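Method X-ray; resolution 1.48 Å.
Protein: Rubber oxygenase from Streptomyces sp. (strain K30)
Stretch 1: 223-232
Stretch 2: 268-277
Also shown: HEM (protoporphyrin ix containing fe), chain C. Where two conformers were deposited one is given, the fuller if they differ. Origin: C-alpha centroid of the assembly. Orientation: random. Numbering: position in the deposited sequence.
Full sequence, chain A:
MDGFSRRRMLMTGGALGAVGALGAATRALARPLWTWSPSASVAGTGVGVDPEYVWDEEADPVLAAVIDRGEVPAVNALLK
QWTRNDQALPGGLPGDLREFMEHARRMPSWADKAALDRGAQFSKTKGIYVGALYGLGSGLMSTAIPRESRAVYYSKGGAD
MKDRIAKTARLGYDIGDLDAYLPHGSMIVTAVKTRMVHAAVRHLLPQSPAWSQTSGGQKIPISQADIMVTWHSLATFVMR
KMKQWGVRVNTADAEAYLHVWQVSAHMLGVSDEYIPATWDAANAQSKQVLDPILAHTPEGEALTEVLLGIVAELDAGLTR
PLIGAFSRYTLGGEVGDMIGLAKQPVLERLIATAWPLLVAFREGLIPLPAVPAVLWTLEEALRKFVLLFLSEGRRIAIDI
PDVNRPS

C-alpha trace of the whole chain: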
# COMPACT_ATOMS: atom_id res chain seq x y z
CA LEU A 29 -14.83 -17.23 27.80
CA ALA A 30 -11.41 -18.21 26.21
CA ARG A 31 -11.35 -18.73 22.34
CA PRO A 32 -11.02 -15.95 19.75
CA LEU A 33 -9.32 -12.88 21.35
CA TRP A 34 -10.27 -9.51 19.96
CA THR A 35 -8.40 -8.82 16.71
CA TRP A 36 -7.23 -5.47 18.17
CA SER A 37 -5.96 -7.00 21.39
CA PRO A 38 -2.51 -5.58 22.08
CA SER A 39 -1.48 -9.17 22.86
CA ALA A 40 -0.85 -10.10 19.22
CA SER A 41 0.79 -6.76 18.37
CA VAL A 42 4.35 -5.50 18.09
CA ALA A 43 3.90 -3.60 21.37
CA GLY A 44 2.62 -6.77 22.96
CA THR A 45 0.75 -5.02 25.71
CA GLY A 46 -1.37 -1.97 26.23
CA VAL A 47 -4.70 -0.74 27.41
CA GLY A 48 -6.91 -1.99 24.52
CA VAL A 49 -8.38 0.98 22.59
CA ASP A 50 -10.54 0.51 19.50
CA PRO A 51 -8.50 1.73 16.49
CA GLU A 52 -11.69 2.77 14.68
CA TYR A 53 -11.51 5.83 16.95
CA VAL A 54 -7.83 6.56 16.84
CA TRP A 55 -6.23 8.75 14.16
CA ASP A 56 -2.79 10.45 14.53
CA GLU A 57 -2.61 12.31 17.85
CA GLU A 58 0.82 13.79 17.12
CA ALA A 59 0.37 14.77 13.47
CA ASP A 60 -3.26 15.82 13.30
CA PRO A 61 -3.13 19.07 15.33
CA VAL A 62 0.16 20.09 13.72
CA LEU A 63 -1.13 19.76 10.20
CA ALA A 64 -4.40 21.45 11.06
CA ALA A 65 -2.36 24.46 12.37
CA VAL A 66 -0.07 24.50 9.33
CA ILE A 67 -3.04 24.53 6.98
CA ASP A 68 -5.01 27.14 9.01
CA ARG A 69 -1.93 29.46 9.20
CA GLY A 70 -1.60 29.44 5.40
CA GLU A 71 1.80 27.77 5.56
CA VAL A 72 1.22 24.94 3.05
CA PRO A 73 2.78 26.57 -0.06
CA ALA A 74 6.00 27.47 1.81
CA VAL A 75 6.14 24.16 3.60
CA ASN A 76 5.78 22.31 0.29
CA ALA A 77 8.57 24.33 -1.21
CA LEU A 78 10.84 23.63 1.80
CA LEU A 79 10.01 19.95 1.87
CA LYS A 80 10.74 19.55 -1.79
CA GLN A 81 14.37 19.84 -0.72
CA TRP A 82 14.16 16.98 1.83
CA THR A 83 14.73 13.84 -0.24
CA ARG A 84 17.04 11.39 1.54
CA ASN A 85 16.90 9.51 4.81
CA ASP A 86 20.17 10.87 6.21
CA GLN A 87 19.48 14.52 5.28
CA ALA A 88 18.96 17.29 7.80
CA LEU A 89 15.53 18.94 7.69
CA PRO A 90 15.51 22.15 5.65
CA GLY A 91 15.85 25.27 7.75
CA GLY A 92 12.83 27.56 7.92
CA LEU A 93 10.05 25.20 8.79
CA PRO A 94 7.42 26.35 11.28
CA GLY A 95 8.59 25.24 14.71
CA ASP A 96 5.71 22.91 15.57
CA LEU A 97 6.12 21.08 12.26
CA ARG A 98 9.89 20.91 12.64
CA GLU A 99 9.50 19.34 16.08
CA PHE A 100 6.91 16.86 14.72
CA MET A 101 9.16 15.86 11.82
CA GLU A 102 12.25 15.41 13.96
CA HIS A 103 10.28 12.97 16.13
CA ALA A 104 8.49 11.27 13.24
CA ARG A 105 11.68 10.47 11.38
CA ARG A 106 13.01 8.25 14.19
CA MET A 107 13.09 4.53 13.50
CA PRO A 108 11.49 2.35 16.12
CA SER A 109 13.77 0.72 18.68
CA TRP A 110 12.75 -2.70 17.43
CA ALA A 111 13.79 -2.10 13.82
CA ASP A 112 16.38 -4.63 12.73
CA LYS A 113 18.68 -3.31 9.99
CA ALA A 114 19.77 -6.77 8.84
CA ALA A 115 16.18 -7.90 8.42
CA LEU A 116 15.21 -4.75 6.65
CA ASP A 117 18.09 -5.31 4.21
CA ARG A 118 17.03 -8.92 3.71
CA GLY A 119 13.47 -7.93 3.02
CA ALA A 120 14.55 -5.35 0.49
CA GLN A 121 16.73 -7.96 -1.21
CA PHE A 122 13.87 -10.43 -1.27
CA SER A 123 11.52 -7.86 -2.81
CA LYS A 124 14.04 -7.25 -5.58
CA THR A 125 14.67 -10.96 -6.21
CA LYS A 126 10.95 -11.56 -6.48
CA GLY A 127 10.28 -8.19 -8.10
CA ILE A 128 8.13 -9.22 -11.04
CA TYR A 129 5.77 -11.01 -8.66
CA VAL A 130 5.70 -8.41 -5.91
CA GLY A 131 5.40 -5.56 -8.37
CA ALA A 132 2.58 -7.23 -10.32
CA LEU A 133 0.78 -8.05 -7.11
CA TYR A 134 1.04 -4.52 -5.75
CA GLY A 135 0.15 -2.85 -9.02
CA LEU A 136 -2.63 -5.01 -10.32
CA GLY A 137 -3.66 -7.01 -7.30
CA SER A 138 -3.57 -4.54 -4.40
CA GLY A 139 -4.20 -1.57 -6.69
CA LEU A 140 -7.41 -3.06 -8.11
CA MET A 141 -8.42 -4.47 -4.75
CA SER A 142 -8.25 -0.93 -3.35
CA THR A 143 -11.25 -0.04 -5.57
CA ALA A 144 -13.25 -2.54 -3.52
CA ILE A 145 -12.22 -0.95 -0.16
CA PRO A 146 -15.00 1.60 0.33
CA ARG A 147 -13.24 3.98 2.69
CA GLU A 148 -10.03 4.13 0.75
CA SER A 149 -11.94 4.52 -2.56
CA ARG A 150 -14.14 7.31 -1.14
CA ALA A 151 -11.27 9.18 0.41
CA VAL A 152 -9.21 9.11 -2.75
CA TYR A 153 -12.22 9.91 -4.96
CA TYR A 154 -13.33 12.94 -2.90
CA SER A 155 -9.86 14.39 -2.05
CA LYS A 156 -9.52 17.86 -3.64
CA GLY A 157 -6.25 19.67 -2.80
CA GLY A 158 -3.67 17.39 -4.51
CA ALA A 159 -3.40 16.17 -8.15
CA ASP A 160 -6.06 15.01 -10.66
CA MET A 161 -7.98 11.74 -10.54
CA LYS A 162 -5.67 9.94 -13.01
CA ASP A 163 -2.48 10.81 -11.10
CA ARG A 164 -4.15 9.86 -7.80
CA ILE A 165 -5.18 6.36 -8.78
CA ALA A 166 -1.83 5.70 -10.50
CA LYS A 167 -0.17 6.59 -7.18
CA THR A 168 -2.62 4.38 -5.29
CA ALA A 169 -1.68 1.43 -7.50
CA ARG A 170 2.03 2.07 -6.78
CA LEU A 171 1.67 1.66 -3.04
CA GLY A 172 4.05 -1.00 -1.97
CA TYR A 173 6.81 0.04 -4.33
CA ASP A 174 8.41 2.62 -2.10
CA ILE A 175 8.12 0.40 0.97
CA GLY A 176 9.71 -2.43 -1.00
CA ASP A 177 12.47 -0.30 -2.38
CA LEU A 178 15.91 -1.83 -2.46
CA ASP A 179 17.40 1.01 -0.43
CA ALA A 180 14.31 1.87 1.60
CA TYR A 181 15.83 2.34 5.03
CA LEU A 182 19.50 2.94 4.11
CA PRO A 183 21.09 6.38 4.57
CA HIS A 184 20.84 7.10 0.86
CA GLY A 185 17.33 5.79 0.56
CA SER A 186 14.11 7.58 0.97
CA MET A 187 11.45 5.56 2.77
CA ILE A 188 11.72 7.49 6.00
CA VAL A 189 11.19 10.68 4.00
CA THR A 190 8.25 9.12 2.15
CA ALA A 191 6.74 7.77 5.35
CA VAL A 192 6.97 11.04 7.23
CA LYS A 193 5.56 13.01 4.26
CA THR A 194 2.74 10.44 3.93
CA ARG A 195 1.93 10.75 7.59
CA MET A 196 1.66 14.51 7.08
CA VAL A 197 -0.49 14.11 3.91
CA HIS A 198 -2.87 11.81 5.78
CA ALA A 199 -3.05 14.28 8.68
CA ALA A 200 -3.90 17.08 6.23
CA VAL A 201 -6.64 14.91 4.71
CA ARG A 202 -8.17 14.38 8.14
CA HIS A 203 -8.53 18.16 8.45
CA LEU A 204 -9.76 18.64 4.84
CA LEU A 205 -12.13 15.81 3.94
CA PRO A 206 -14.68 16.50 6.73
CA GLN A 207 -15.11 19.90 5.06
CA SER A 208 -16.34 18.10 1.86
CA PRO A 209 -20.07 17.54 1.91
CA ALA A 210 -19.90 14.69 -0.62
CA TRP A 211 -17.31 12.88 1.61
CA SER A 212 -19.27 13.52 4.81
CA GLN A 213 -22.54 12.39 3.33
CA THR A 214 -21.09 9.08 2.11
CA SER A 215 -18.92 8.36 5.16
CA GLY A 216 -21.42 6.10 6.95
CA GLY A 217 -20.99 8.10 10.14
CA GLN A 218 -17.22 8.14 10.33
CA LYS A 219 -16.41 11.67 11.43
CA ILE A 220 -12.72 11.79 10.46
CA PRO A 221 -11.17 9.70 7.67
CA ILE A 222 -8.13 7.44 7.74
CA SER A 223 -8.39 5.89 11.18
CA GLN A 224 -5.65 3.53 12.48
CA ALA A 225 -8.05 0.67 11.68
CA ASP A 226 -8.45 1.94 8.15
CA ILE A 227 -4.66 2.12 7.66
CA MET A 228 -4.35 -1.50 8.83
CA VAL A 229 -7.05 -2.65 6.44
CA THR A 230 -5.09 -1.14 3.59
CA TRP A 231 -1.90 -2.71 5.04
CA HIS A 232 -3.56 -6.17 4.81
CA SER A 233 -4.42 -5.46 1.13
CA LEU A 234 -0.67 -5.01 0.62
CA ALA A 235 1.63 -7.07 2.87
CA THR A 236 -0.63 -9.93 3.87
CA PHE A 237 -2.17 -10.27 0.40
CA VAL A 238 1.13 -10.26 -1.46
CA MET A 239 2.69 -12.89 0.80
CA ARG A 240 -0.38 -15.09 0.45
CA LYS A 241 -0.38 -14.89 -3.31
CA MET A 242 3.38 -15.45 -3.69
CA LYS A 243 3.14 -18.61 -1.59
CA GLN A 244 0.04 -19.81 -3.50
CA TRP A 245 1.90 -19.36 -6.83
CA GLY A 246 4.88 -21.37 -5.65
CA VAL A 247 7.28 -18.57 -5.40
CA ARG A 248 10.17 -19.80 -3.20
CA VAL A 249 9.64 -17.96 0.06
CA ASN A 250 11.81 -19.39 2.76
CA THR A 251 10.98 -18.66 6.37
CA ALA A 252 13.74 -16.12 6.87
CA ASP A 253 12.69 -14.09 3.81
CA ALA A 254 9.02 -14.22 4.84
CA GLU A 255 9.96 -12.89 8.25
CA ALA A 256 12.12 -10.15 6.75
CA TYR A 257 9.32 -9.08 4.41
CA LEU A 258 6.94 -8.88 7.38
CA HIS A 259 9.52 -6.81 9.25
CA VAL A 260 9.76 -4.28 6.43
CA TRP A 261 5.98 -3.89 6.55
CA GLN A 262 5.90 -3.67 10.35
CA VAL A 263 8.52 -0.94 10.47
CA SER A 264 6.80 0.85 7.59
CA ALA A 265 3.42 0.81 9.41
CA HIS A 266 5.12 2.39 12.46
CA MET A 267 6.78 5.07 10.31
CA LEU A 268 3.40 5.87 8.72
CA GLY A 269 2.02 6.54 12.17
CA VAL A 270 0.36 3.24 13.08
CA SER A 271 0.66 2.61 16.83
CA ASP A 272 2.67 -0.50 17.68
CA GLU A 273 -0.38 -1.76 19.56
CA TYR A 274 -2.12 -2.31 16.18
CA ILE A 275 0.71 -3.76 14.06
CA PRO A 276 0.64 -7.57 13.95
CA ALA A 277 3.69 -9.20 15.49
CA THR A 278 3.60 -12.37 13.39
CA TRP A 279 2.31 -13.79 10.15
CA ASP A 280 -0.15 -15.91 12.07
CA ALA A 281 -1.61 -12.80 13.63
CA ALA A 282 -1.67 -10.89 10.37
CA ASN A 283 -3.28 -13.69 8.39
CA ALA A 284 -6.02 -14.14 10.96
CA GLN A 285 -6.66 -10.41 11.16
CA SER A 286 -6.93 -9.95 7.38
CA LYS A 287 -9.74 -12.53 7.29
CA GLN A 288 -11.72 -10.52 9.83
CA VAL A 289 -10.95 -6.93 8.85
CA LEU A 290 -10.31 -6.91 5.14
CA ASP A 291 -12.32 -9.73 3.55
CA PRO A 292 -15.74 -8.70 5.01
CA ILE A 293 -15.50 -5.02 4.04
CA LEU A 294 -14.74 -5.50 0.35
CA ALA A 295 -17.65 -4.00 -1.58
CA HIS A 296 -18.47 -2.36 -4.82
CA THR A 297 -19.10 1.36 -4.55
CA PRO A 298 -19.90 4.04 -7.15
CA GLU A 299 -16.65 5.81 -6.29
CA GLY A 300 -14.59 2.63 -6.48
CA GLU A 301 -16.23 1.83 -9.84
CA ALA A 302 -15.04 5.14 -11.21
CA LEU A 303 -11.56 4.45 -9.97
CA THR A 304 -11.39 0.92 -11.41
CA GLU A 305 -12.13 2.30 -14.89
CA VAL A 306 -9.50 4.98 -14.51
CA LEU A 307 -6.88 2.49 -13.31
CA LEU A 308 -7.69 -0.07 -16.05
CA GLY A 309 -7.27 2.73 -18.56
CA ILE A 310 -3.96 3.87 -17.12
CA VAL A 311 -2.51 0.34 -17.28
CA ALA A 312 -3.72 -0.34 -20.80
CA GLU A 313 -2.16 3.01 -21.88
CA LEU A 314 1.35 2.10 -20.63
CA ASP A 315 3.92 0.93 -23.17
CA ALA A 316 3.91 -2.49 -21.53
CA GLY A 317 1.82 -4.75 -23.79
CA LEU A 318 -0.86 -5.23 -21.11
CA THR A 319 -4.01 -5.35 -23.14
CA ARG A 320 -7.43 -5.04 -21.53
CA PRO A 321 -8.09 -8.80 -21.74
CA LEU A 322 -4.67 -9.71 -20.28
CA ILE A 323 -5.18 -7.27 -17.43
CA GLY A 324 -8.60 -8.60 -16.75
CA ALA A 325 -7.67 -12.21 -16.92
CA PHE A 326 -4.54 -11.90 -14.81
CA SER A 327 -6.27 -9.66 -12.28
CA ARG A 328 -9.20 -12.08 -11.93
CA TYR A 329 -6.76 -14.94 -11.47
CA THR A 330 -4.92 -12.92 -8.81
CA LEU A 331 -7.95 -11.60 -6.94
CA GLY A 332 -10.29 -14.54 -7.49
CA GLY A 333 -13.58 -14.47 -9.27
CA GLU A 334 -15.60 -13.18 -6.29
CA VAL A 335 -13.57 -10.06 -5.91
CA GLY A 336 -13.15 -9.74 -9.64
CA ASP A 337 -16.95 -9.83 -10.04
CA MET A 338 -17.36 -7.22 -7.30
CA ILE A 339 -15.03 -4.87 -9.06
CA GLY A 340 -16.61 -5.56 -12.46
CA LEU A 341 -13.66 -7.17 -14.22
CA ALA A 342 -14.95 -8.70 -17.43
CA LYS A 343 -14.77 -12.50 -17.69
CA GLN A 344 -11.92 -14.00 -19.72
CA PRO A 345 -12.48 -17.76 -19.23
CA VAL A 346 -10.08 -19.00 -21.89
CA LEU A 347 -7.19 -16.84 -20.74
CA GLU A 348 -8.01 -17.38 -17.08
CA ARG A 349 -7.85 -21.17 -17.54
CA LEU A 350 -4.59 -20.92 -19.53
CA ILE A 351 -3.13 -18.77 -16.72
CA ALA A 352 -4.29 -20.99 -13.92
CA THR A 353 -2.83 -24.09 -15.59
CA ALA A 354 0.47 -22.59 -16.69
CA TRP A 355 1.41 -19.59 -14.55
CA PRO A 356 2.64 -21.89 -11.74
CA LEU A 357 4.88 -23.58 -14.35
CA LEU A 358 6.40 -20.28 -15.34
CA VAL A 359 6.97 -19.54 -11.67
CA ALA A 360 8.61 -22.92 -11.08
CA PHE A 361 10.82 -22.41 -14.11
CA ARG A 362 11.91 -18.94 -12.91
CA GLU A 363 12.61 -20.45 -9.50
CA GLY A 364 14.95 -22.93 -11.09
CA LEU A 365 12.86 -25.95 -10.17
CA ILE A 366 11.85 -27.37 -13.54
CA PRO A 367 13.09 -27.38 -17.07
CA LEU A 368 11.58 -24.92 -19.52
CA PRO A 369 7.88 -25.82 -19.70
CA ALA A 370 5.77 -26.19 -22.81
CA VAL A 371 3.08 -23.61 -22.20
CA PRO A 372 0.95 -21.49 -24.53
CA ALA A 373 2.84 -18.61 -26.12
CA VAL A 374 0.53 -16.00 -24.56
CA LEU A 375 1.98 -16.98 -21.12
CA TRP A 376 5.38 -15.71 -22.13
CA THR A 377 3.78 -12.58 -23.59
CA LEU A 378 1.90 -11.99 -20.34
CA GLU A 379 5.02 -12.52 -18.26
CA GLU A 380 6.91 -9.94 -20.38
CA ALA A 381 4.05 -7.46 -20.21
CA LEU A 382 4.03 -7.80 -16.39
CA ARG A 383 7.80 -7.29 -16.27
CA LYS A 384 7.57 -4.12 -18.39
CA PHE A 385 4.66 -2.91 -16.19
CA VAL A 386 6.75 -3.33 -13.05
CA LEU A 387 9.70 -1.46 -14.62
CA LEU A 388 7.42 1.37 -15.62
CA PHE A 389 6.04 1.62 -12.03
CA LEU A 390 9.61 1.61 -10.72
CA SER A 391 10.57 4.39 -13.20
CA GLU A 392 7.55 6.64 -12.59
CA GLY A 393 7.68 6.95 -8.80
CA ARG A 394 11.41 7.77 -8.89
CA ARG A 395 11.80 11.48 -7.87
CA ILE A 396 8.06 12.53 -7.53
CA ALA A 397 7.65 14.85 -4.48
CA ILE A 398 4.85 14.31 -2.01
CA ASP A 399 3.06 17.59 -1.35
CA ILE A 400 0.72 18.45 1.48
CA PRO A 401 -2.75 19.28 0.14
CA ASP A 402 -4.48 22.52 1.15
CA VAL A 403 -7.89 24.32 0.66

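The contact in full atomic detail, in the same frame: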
# COMPACT_ATOMS: atom_id res chain seq x y z
N SER A 223 -8.68 6.36 9.82
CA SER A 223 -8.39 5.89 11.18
C SER A 223 -7.24 4.86 11.15
O SER A 223 -6.87 4.37 10.08
CB SER A 223 -9.62 5.22 11.81
OG SER A 223 -9.91 4.02 11.15
N GLN A 224 -6.67 4.59 12.31
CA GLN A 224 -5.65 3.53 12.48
C GLN A 224 -6.18 2.23 11.89
O GLN A 224 -5.43 1.47 11.25
CB GLN A 224 -5.34 3.31 13.96
CG GLN A 224 -4.64 4.50 14.64
CD GLN A 224 -3.17 4.51 14.45
OE1 GLN A 224 -2.55 5.58 14.24
NE2 GLN A 224 -2.59 3.35 14.43
N ALA A 225 -7.43 1.90 12.20
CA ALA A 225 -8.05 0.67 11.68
C ALA A 225 -8.06 0.69 10.16
O ALA A 225 -7.74 -0.32 9.50
CB ALA A 225 -9.47 0.49 12.25
N ASP A 226 -8.43 1.82 9.57
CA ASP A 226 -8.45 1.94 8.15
C ASP A 226 -7.03 1.72 7.50
O ASP A 226 -6.89 1.00 6.49
CB ASP A 226 -8.95 3.34 7.71
CG ASP A 226 -10.40 3.64 8.09
OD1 ASP A 226 -11.20 2.69 8.11
OD2 ASP A 226 -10.70 4.87 8.15
N ILE A 227 -6.03 2.27 8.15
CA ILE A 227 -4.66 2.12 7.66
C ILE A 227 -4.31 0.62 7.66
O ILE A 227 -3.72 0.11 6.68
CB ILE A 227 -3.65 2.97 8.41
CG1 ILE A 227 -4.00 4.46 8.28
CG2 ILE A 227 -2.21 2.66 7.95
CD1 ILE A 227 -3.14 5.32 9.15
N MET A 228 -4.65 -0.06 8.75
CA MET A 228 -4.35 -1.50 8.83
C MET A 228 -5.11 -2.37 7.84
O MET A 228 -4.59 -3.32 7.32
CB MET A 228 -4.47 -2.00 10.27
CG MET A 228 -3.33 -1.52 11.11
SD MET A 228 -1.66 -1.89 10.48
CE MET A 228 -1.78 -3.58 10.25
N VAL A 229 -6.35 -1.98 7.52
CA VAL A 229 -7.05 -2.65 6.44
C VAL A 229 -6.28 -2.58 5.16
O VAL A 229 -6.08 -3.58 4.43
CB VAL A 229 -8.51 -2.09 6.31
CG1 VAL A 229 -9.14 -2.61 5.04
CG2 VAL A 229 -9.32 -2.43 7.51
N THR A 230 -5.87 -1.39 4.77
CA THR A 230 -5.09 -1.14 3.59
C THR A 230 -3.74 -1.94 3.67
O THR A 230 -3.28 -2.57 2.70
CB THR A 230 -4.95 0.36 3.32
OG1 THR A 230 -6.27 0.78 2.92
CG2 THR A 230 -3.96 0.58 2.23
N TRP A 231 -3.12 -1.93 4.86
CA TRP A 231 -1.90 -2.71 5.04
C TRP A 231 -2.11 -4.22 4.70
O TRP A 231 -1.27 -4.84 4.04
CB TRP A 231 -1.47 -2.55 6.51
CG TRP A 231 -0.14 -3.08 6.89
CD1 TRP A 231 1.02 -2.35 7.03
CD2 TRP A 231 0.21 -4.38 7.35
NE1 TRP A 231 2.05 -3.13 7.50
CE2 TRP A 231 1.58 -4.40 7.68
CE3 TRP A 231 -0.48 -5.58 7.46
CZ2 TRP A 231 2.20 -5.51 8.22
CZ3 TRP A 231 0.16 -6.69 7.97
CH2 TRP A 231 1.48 -6.68 8.30
N HIS A 232 -3.25 -4.78 5.11
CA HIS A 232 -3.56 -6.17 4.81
C HIS A 232 -3.77 -6.41 3.32
O HIS A 232 -3.45 -7.48 2.83
CB HIS A 232 -4.74 -6.62 5.60
CG HIS A 232 -4.37 -6.90 7.02
ND1 HIS A 232 -3.44 -7.82 7.41
CD2 HIS A 232 -4.81 -6.32 8.17
CE1 HIS A 232 -3.34 -7.80 8.73
NE2 HIS A 232 -4.18 -6.91 9.21
N LEU A 268 4.62 5.17 9.23
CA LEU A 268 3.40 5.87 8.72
C LEU A 268 2.52 6.35 9.81
O LEU A 268 1.48 7.00 9.53
CB LEU A 268 2.62 4.94 7.80
CG LEU A 268 3.32 4.65 6.50
CD1 LEU A 268 2.76 3.37 5.80
CD2 LEU A 268 3.23 5.83 5.57
N GLY A 269 2.83 6.08 11.08
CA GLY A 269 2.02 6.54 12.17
C GLY A 269 1.07 5.56 12.78
O GLY A 269 0.30 5.93 13.67
N VAL A 270 1.17 4.27 12.44
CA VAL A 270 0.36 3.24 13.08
C VAL A 270 0.98 2.93 14.47
O VAL A 270 2.18 2.69 14.56
CB VAL A 270 0.24 1.99 12.28
CG1 VAL A 270 -0.67 1.02 13.04
CG2 VAL A 270 -0.34 2.33 10.88
N SER A 271 0.19 2.98 15.53
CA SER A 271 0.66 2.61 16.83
C SER A 271 1.10 1.16 16.83
O SER A 271 0.42 0.29 16.25
CB SER A 271 -0.50 2.73 17.81
OG SER A 271 -0.11 2.21 19.04
N ASP A 272 2.17 0.86 17.58
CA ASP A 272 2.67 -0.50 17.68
C ASP A 272 1.63 -1.42 18.26
O ASP A 272 1.75 -2.64 18.03
CB ASP A 272 3.94 -0.55 18.50
CG ASP A 272 5.12 0.14 17.86
OD1 ASP A 272 4.99 0.49 16.63
OD2 ASP A 272 6.16 0.29 18.56
N GLU A 273 0.66 -0.92 19.01
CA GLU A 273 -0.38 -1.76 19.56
C GLU A 273 -1.36 -2.32 18.51
O GLU A 273 -2.13 -3.20 18.86
CB GLU A 273 -1.25 -0.94 20.56
CG GLU A 273 -0.48 -0.52 21.77
CD GLU A 273 -1.23 0.42 22.71
OE1 GLU A 273 -2.45 0.72 22.50
OE2 GLU A 273 -0.55 0.84 23.69
N TYR A 274 -1.27 -1.84 17.27
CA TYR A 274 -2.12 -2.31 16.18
C TYR A 274 -1.38 -3.03 15.07
O TYR A 274 -1.99 -3.49 14.10
CB TYR A 274 -2.99 -1.15 15.58
CG TYR A 274 -3.77 -0.42 16.67
CD1 TYR A 274 -4.55 -1.06 17.57
CD2 TYR A 274 -3.62 0.93 16.77
CE1 TYR A 274 -5.26 -0.37 18.51
CE2 TYR A 274 -4.30 1.65 17.74
CZ TYR A 274 -5.12 0.95 18.59
OH TYR A 274 -5.83 1.67 19.58
N ILE A 275 -0.08 -3.08 15.13
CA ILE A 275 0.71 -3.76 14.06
C ILE A 275 0.89 -5.22 14.43
O ILE A 275 1.34 -5.51 15.53
CB ILE A 275 2.12 -3.09 13.95
CG1 ILE A 275 2.03 -1.57 13.72
CG2 ILE A 275 2.94 -3.79 12.89
CD1 ILE A 275 3.34 -0.87 13.79
N PRO A 276 0.50 -6.15 13.58
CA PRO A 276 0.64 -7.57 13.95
C PRO A 276 2.05 -7.98 14.15
O PRO A 276 2.93 -7.59 13.39
CB PRO A 276 0.02 -8.38 12.80
CG PRO A 276 -0.30 -7.37 11.77
CD PRO A 276 -0.06 -5.97 12.25
N ALA A 277 2.31 -8.79 15.19
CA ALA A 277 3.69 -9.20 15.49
C ALA A 277 4.23 -10.36 14.65
O ALA A 277 5.43 -10.48 14.47
CB ALA A 277 3.87 -9.61 16.98
CHA HEM C . -2.04 9.95 0.31
CHB HEM C . 0.20 5.87 1.26
CHC HEM C . -3.59 4.37 3.77
CHD HEM C . -6.12 7.98 1.94
C1A HEM C . -1.13 8.96 0.43
C2A HEM C . 0.20 9.09 -0.13
C3A HEM C . 0.81 7.92 0.10
C4A HEM C . -0.05 7.10 0.82
CMA HEM C . 2.22 7.60 -0.35
CAA HEM C . 0.81 10.29 -0.88
CBA HEM C . 0.40 10.25 -2.36
CGA HEM C . 1.31 11.11 -3.15
O1A HEM C . 1.04 12.32 -3.07
O2A HEM C . 2.29 10.59 -3.81
C1B HEM C . -0.64 5.11 2.07
C2B HEM C . -0.26 3.84 2.58
C3B HEM C . -1.27 3.39 3.30
C4B HEM C . -2.33 4.38 3.23
CMB HEM C . 1.06 3.12 2.37
CAB HEM C . -1.49 2.24 4.14
CBB HEM C . -0.58 1.17 4.41
C1C HEM C . -4.64 5.23 3.50
C2C HEM C . -6.01 4.94 3.88
C3C HEM C . -6.69 5.99 3.37
C4C HEM C . -5.74 6.82 2.64
CMC HEM C . -6.48 3.81 4.75
CAC HEM C . -8.14 6.24 3.44
CBC HEM C . -9.13 5.59 4.18
C1D HEM C . -5.22 8.82 1.33
C2D HEM C . -5.58 10.12 0.73
C3D HEM C . -4.47 10.68 0.27
C4D HEM C . -3.39 9.75 0.62
CMD HEM C . -6.99 10.58 0.62
CAD HEM C . -4.33 12.02 -0.48
CBD HEM C . -4.58 11.74 -1.96
CGD HEM C . -4.53 13.08 -2.72
O1D HEM C . -3.64 13.20 -3.58
O2D HEM C . -5.33 14.03 -2.51
NA HEM C . -1.26 7.75 1.04
NB HEM C . -1.89 5.35 2.47
NC HEM C . -4.48 6.35 2.72
ND HEM C . -3.87 8.68 1.31
FE HEM C . -2.88 7.06 1.91

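The contact sets one flank of a helix, residues 224-232, against an irregular segment that leaves the preceding helix at G269; together they bury 465 Å² of surface, both sides summed.

The apolar contacts follow the helical repeat. Q224, I227, M228 and W231 follow an i, i+3, i+4, i+7 pattern, which puts them on one side of the helix, and their CA-to-CB bonds point toward the second stretch. I227 (chi1 m) brings CG2 to 3.5 Å from CG2 of V270, a close fit between branched side chains. M228, with all three chi angles in m, folds its flexible chain along the segment: its SD lies 4.0 Å from CG1 of V270, and its CE reaches 3.6 Å from CD of P276. One unbranched side chain thus bridges two neighbours. Farther along, CZ3 of W231 lies 3.9 Å from CG of P276, an apolar contact between two rigid rings, while the imidazole of H232 approaches the same proline more loosely.

The polar part centres on Q224, the residue most covered by the other stretch. Its amide end lies beside the backbone at G269 and S271: OE1 is 2.9 Å from O of G269, and NE2 is 3.0 Å from N of S271. The orientation of this amide is uncertain, so the bonding remains open. The amide also meets the edge of the Y274 ring.

Local bonds shape both partners. S223 caps the helix, its OG accepting from N of D226 at 3.1 Å, while N of S223 donates to OD2 of D226 at 3.0 Å. G269 closes the earlier helix in a Schellman motif with positive phi; a CB there would jam against the preceding carbonyl oxygen, so glycine suits the turn. Beyond it, OG of S271 accepts from N of E273 at 3.2 Å, bracing the bend that leads to Y274.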